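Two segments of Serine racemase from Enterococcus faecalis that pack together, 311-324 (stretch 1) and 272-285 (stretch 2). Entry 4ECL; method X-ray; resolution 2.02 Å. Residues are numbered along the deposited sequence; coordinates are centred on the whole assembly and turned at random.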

# COMPACT_ATOMS: atom_id res chain seq x y z
N LYS A 311 18.84 3.78 -3.22
CA LYS A 311 17.40 3.75 -3.45
C LYS A 311 16.76 2.64 -2.62
O LYS A 311 17.41 1.62 -2.31
CB LYS A 311 17.10 3.52 -4.92
CG LYS A 311 17.91 4.40 -5.86
CD LYS A 311 17.60 5.88 -5.64
CE LYS A 311 16.20 6.25 -6.11
NZ LYS A 311 15.91 7.72 -6.00
N ILE A 312 15.51 2.85 -2.23
CA ILE A 312 14.73 1.84 -1.54
C ILE A 312 14.15 0.88 -2.57
O ILE A 312 13.58 1.30 -3.56
CB ILE A 312 13.59 2.47 -0.73
CG1 ILE A 312 14.18 3.38 0.36
CG2 ILE A 312 12.72 1.38 -0.11
CD1 ILE A 312 13.14 4.05 1.24
N CYS A 313 14.32 -0.42 -2.35
CA CYS A 313 13.82 -1.38 -3.31
C CYS A 313 12.44 -1.87 -2.93
O CYS A 313 11.86 -1.42 -1.95
CB CYS A 313 14.79 -2.57 -3.47
SG CYS A 313 16.41 -2.03 -4.01
N MSE A 314 11.92 -2.80 -3.71
CA MSE A 314 10.57 -3.29 -3.51
C MSE A 314 10.46 -4.09 -2.22
O MSE A 314 9.45 -3.99 -1.51
CB MSE A 314 10.13 -4.12 -4.71
CG MSE A 314 8.81 -4.82 -4.55
SE MSE A 314 8.16 -5.30 -6.30
CE MSE A 314 7.13 -6.78 -5.87
N ASP A 315 11.50 -4.86 -1.89
CA ASP A 315 11.46 -5.69 -0.69
C ASP A 315 12.64 -5.53 0.28
O ASP A 315 12.72 -6.27 1.26
CB ASP A 315 11.33 -7.16 -1.07
CG ASP A 315 10.61 -7.36 -2.38
OD1 ASP A 315 9.36 -7.24 -2.41
OD2 ASP A 315 11.31 -7.63 -3.39
N GLN A 316 13.55 -4.60 0.01
CA GLN A 316 14.71 -4.43 0.87
C GLN A 316 15.27 -3.04 0.72
O GLN A 316 14.97 -2.35 -0.25
CB GLN A 316 15.82 -5.45 0.51
CG GLN A 316 16.45 -5.20 -0.87
CD GLN A 316 17.71 -6.03 -1.13
OE1 GLN A 316 18.46 -6.34 -0.20
NE2 GLN A 316 17.96 -6.37 -2.39
N LEU A 317 16.10 -2.64 1.69
CA LEU A 317 16.84 -1.39 1.62
C LEU A 317 18.14 -1.50 2.43
O LEU A 317 18.40 -2.52 3.06
CB LEU A 317 15.98 -0.21 2.10
CG LEU A 317 15.39 -0.17 3.51
CD1 LEU A 317 16.41 0.36 4.53
CD2 LEU A 317 14.15 0.69 3.50
N ALA A 318 18.95 -0.44 2.38
CA ALA A 318 20.25 -0.45 3.03
C ALA A 318 20.46 0.76 3.94
O ALA A 318 20.06 1.88 3.60
CB ALA A 318 21.35 -0.51 1.98
N VAL A 319 21.07 0.54 5.10
CA VAL A 319 21.39 1.65 5.99
C VAL A 319 22.85 1.66 6.40
O VAL A 319 23.53 0.63 6.36
CB VAL A 319 20.50 1.68 7.24
CG1 VAL A 319 19.03 1.93 6.85
CG2 VAL A 319 20.65 0.40 8.01
N ASP A 320 23.32 2.83 6.81
CA ASP A 320 24.72 3.03 7.13
C ASP A 320 24.95 2.79 8.62
O ASP A 320 24.44 3.52 9.45
CB ASP A 320 25.08 4.47 6.79
CG ASP A 320 26.56 4.72 6.73
OD1 ASP A 320 27.33 3.89 7.27
OD2 ASP A 320 26.95 5.74 6.14
N VAL A 321 25.72 1.76 8.96
CA VAL A 321 26.00 1.47 10.37
C VAL A 321 27.48 1.62 10.71
O VAL A 321 27.96 1.05 11.69
CB VAL A 321 25.47 0.08 10.80
CG1 VAL A 321 23.94 0.07 10.75
CG2 VAL A 321 26.03 -1.01 9.91
N THR A 322 28.18 2.40 9.89
CA THR A 322 29.61 2.64 10.07
C THR A 322 29.96 3.08 11.50
O THR A 322 31.01 2.71 12.03
CB THR A 322 30.14 3.69 9.06
OG1 THR A 322 29.74 3.32 7.73
CG2 THR A 322 31.66 3.78 9.12
N ASP A 323 29.07 3.85 12.12
CA ASP A 323 29.33 4.36 13.47
C ASP A 323 28.48 3.69 14.55
O ASP A 323 28.23 4.28 15.60
CB ASP A 323 29.10 5.88 13.52
CG ASP A 323 29.86 6.62 12.44
OD1 ASP A 323 30.87 6.09 11.93
OD2 ASP A 323 29.45 7.75 12.08
N ILE A 324 28.04 2.46 14.29
CA ILE A 324 27.25 1.72 15.28
C ILE A 324 27.80 0.31 15.43
O ILE A 324 27.44 -0.59 14.67
CB ILE A 324 25.75 1.62 14.88
CG1 ILE A 324 25.22 2.96 14.35
CG2 ILE A 324 24.93 1.12 16.07
CD1 ILE A 324 23.80 2.88 13.80
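Stretch 2 272-285: TRDSLIAILPIGYA

Stretch 2 is extended from Ser275 to Leu280 and lies antiparallel to strand 317-320 of stretch 1: the N-to-C directions differ by 145°, and the axes approach to 4.7 Å. Register follows from the CA-CA distances, Leu317 to Leu280 5.4 Å, Ala318 to Ile279 4.6 Å, Val319 to Ala278 5.3 Å and Asp320 to Ile277 4.9 Å. The wider pairs are the hydrogen-bonded ones. Leu280 N donates to Leu317 O at 2.9 Å and Leu317 N to Leu280 O at 3.0 Å; Ala278 N to Val319 O and Val319 N to Ala278 O are both 2.9 Å. Val321 N to Leu276 O, 2.9 Å, extends the ladder. Beyond Leu280, Tyr284 N reaches Cys313 O at 2.9 Å and Ala285 N reaches Met314 O at 3.0 Å. Gly283 fits closely here: an ideal CB would lie 2.3 Å from Met314 C.

Side chains alternate between faces. Leu317 CD1 meets Leu280 CD1 at 3.9 Å on the face shared with Val319 and Ala278; Ala318 CB meets Ile277 CG2 at 3.7 Å on the other. Met314 CA makes a CH-pi contact with the Tyr284 ring, 3.5 Å from its centroid. At the far end, Thr322 OG1 accepts from Leu276 N at 3.1 Å, and Arg273 NH2 forms a salt bridge with Asp323 OD1 at 2.7 Å, although Arg273 is poorly ordered.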

# COMPACT_ATOMS: atom_id res chain seq x y z
N THR A 272 32.06 7.92 1.17
CA THR A 272 33.13 8.90 1.30
C THR A 272 34.21 8.33 2.21
O THR A 272 35.22 8.98 2.49
CB THR A 272 32.63 10.20 1.94
OG1 THR A 272 32.70 10.08 3.36
CG2 THR A 272 31.19 10.47 1.52
N ARG A 273 33.97 7.11 2.67
CA ARG A 273 34.89 6.42 3.56
C ARG A 273 34.59 4.93 3.52
O ARG A 273 33.57 4.51 2.95
CB ARG A 273 34.73 6.95 4.98
CG ARG A 273 33.33 6.74 5.56
CD ARG A 273 33.24 7.35 6.95
NE ARG A 273 32.01 7.00 7.65
CZ ARG A 273 31.72 7.39 8.89
NH1 ARG A 273 32.58 8.13 9.57
NH2 ARG A 273 30.57 7.02 9.44
N ASP A 274 35.47 4.13 4.11
CA ASP A 274 35.20 2.70 4.23
C ASP A 274 34.02 2.52 5.18
O ASP A 274 34.05 3.01 6.31
CB ASP A 274 36.42 1.95 4.73
CG ASP A 274 37.51 1.84 3.68
OD1 ASP A 274 37.48 2.63 2.71
OD2 ASP A 274 38.39 0.96 3.82
N SER A 275 32.99 1.82 4.71
CA SER A 275 31.73 1.82 5.44
C SER A 275 31.21 0.43 5.77
O SER A 275 31.63 -0.58 5.18
CB SER A 275 30.67 2.58 4.64
OG SER A 275 31.08 3.91 4.39
N LEU A 276 30.29 0.40 6.72
CA LEU A 276 29.52 -0.80 7.03
C LEU A 276 28.07 -0.55 6.66
O LEU A 276 27.48 0.47 7.05
CB LEU A 276 29.63 -1.14 8.51
CG LEU A 276 30.91 -1.84 8.92
CD1 LEU A 276 30.96 -1.98 10.45
CD2 LEU A 276 31.00 -3.19 8.25
N ILE A 277 27.49 -1.48 5.91
CA ILE A 277 26.10 -1.37 5.48
C ILE A 277 25.25 -2.50 6.04
O ILE A 277 25.63 -3.67 5.95
CB ILE A 277 26.00 -1.40 3.93
CG1 ILE A 277 26.52 -0.08 3.35
CG2 ILE A 277 24.58 -1.65 3.46
CD1 ILE A 277 25.95 1.13 4.02
N ALA A 278 24.11 -2.16 6.62
CA ALA A 278 23.18 -3.19 7.05
C ALA A 278 22.04 -3.29 6.05
O ALA A 278 21.49 -2.29 5.61
CB ALA A 278 22.64 -2.90 8.44
N ILE A 279 21.69 -4.52 5.70
CA ILE A 279 20.58 -4.73 4.79
C ILE A 279 19.34 -5.10 5.57
O ILE A 279 19.37 -6.04 6.37
CB ILE A 279 20.91 -5.83 3.76
CG1 ILE A 279 22.20 -5.49 3.02
CG2 ILE A 279 19.77 -6.01 2.79
CD1 ILE A 279 22.12 -4.20 2.23
N LEU A 280 18.26 -4.35 5.35
CA LEU A 280 16.97 -4.60 5.98
C LEU A 280 15.99 -5.17 4.96
O LEU A 280 15.88 -4.67 3.84
CB LEU A 280 16.40 -3.30 6.55
CG LEU A 280 17.19 -2.62 7.66
CD1 LEU A 280 16.52 -1.33 8.08
CD2 LEU A 280 17.36 -3.55 8.86
N PRO A 281 15.25 -6.21 5.34
CA PRO A 281 14.32 -6.91 4.46
C PRO A 281 12.97 -6.23 4.47
O PRO A 281 11.95 -6.86 4.73
CB PRO A 281 14.23 -8.29 5.11
CG PRO A 281 14.33 -7.97 6.58
CD PRO A 281 15.26 -6.79 6.70
N ILE A 282 12.98 -4.92 4.24
CA ILE A 282 11.75 -4.17 4.08
C ILE A 282 11.91 -3.19 2.93
O ILE A 282 12.95 -2.54 2.79
CB ILE A 282 11.35 -3.42 5.36
CG1 ILE A 282 9.98 -2.76 5.18
CG2 ILE A 282 12.38 -2.36 5.72
CD1 ILE A 282 9.53 -2.00 6.46
N GLY A 283 10.88 -3.09 2.09
CA GLY A 283 10.92 -2.20 0.95
C GLY A 283 9.63 -1.44 0.73
O GLY A 283 8.76 -1.40 1.62
N TYR A 284 9.48 -0.85 -0.45
CA TYR A 284 8.30 -0.02 -0.70
C TYR A 284 7.01 -0.85 -0.82
O TYR A 284 5.95 -0.39 -0.45
CB TYR A 284 8.49 0.97 -1.85
CG TYR A 284 8.94 0.38 -3.17
CD1 TYR A 284 8.06 -0.34 -3.97
CD2 TYR A 284 10.22 0.60 -3.65
CE1 TYR A 284 8.46 -0.86 -5.20
CE2 TYR A 284 10.64 0.09 -4.87
CZ TYR A 284 9.76 -0.64 -5.64
OH TYR A 284 10.16 -1.16 -6.84
N ALA A 285 7.12 -2.10 -1.26
CA ALA A 285 5.94 -2.97 -1.28
C ALA A 285 5.39 -3.23 0.12
O ALA A 285 4.23 -3.58 0.28
CB ALA A 285 6.24 -4.28 -1.97